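Local coordinates for succinylglutamate desuccinylase (Vibrio parahaemolyticus, PDB 2BCO), which probably catalyses the zinc-dependent hydrolysis of N-succinyl-L-glutamate to succinate and glutamate, the last step of arginine degradation by the AST pathway, at residues A[155-160]-A[220-225]. Sequence-based numbering, arbitrary orientation.
With ZN (zinc ion), chain C.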
loop_
_atom_site.group_PDB
_atom_site.type_symbol
_atom_site.label_atom_id
_atom_site.label_comp_id
_atom_site.label_asym_id
_atom_site.label_seq_id
_atom_site.Cartn_x
_atom_site.Cartn_y
_atom_site.Cartn_z
ATOM N N HIS A 155 0.836 4.245 -0.398
ATOM C CA HIS A 155 0.860 5.184 0.714
ATOM C C HIS A 155 2.134 6.039 0.725
ATOM O O HIS A 155 2.965 5.950 -0.187
ATOM C CB HIS A 155 0.749 4.405 2.032
ATOM C CG HIS A 155 -0.531 3.640 2.172
ATOM N ND1 HIS A 155 -1.437 3.884 3.185
ATOM C CD2 HIS A 155 -1.070 2.659 1.419
ATOM C CE1 HIS A 155 -2.479 3.089 3.045
ATOM N NE2 HIS A 155 -2.286 2.333 1.980
ATOM N N CYS A 156 2.246 6.889 1.746
ATOM C CA CYS A 156 3.410 7.749 1.966
ATOM C C CYS A 156 3.662 7.691 3.468
ATOM O O CYS A 156 2.716 7.644 4.251
ATOM C CB CYS A 156 3.129 9.202 1.573
ATOM S SG CYS A 156 2.932 9.474 -0.168
ATOM N N ALA A 157 4.929 7.684 3.868
ATOM C CA ALA A 157 5.273 7.635 5.281
ATOM C C ALA A 157 5.024 8.985 5.943
ATOM O O ALA A 157 5.043 10.024 5.280
ATOM C CB ALA A 157 6.731 7.229 5.453
ATOM N N ILE A 158 4.791 8.965 7.252
ATOM C CA ILE A 158 4.539 10.193 8.002
ATOM C C ILE A 158 5.789 10.660 8.737
ATOM O O ILE A 158 5.794 11.722 9.343
ATOM C CB ILE A 158 3.423 9.997 9.043
ATOM C CG1 ILE A 158 3.789 8.838 9.974
ATOM C CG2 ILE A 158 2.091 9.767 8.339
ATOM C CD1 ILE A 158 2.848 8.668 11.151
ATOM N N ARG A 159 6.841 9.853 8.689
ATOM C CA ARG A 159 8.097 10.179 9.351
ATOM C C ARG A 159 9.232 9.773 8.420
ATOM O O ARG A 159 9.007 9.055 7.442
ATOM C CB ARG A 159 8.201 9.426 10.681
ATOM C CG ARG A 159 8.098 7.917 10.531
ATOM C CD ARG A 159 8.086 7.191 11.872
ATOM N NE ARG A 159 6.886 7.470 12.662
ATOM C CZ ARG A 159 6.762 8.476 13.524
ATOM N NH1 ARG A 159 7.765 9.319 13.729
ATOM N NH2 ARG A 159 5.622 8.644 14.179
ATOM N N GLY A 160 10.442 10.232 8.721
ATOM C CA GLY A 160 11.584 9.912 7.884
ATOM C C GLY A 160 12.105 8.497 8.049
ATOM O O GLY A 160 11.681 7.768 8.938
ATOM N N LEU A 220 5.567 5.126 -0.303
ATOM C CA LEU A 220 6.255 5.900 -1.332
ATOM C C LEU A 220 6.543 7.332 -0.898
ATOM O O LEU A 220 5.699 8.223 -1.041
ATOM C CB LEU A 220 5.409 5.939 -2.605
ATOM C CG LEU A 220 5.338 4.711 -3.506
ATOM C CD1 LEU A 220 5.517 3.448 -2.702
ATOM C CD2 LEU A 220 4.015 4.713 -4.256
ATOM N N GLY A 221 7.736 7.559 -0.378
ATOM C CA GLY A 221 8.086 8.897 0.034
ATOM C C GLY A 221 7.350 9.364 1.274
ATOM O O GLY A 221 6.883 8.560 2.078
ATOM N N ARG A 222 7.256 10.681 1.410
ATOM C CA ARG A 222 6.620 11.331 2.555
ATOM C C ARG A 222 5.383 12.084 2.097
ATOM O O ARG A 222 5.173 12.259 0.894
ATOM C CB ARG A 222 7.607 12.325 3.179
ATOM C CG ARG A 222 8.920 11.694 3.621
ATOM C CD ARG A 222 8.766 11.065 4.985
ATOM N NE ARG A 222 8.650 12.085 6.028
ATOM C CZ ARG A 222 9.669 12.812 6.473
ATOM N NH1 ARG A 222 10.891 12.625 5.972
ATOM N NH2 ARG A 222 9.472 13.731 7.409
ATOM N N VAL A 223 4.572 12.535 3.049
ATOM C CA VAL A 223 3.371 13.284 2.711
ATOM C C VAL A 223 3.701 14.733 2.334
ATOM O O VAL A 223 4.586 15.357 2.917
ATOM C CB VAL A 223 2.346 13.298 3.889
ATOM C CG1 VAL A 223 2.216 11.907 4.481
ATOM C CG2 VAL A 223 2.762 14.283 4.950
ATOM N N ALA A 224 2.980 15.252 1.347
ATOM C CA ALA A 224 3.150 16.627 0.895
ATOM C C ALA A 224 1.935 16.945 0.055
ATOM O O ALA A 224 1.238 16.036 -0.396
ATOM C CB ALA A 224 4.436 16.776 0.065
ATOM N N ARG A 225 1.671 18.228 -0.160
ATOM C CA ARG A 225 0.512 18.618 -0.948
ATOM C C ARG A 225 0.693 18.221 -2.406
ATOM O O ARG A 225 1.804 17.939 -2.858
ATOM C CB ARG A 225 0.286 20.131 -0.865
ATOM C CG ARG A 225 0.330 20.699 0.549
ATOM C CD ARG A 225 0.044 22.201 0.580
ATOM N NE ARG A 225 0.095 22.718 1.940
ATOM C CZ ARG A 225 1.208 23.097 2.562
ATOM N NH1 ARG A 225 2.386 23.043 1.945
ATOM N NH2 ARG A 225 1.149 23.491 3.821
HETATM ZN ZN ZN C . -0.700 5.585 4.545
HETATM O O HOH W 1 1.276 5.412 6.165
HETATM O O HOH W 2 5.943 12.261 6.053
#
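Leu220 N donates to His155 O (2.7 Å), and two residues on Ala157 N donates back to Gly221 O (2.8 Å), pairing the ends of parallel strands 149-157 and 214-220. The chain turns a corner at Gly221, whose positive phi (71°) suits glycine; beyond it Arg222 CA and, in a weak bond, Val223 N both approach Ala157 O at 3.4 Å. Water 2 bridges Ala157 O and Arg222 NE, lying in the guanidinium plane. Bends at chi2 (-83°) and chi3 (-72°) fold the long Arg222 chain back so that one guanidinium face lies against the Arg159-Gly160 peptide, Gly160 N sitting 3.5 Å above its centre; glycine, lacking a side chain, allows this close approach. The small Cys156 side chain packs between the 220-223 backbone and Ala68 and Pro69 of helix 68-81, its CB 4.1 Å from Val223 CG1. The CB bond of His155 leads away from 220-225; zinc at ND1 (2.3 Å) and Asp153 at NE2 together fix the ring's rotation. Water 1, 2.6 Å from the metal, donates to Cys156 O. With His63 and Glu66, His155 completes the protein's zinc site, placed at strand ends as in zinc carboxypeptidase-like folds, beside the predicted active-site residue Glu219.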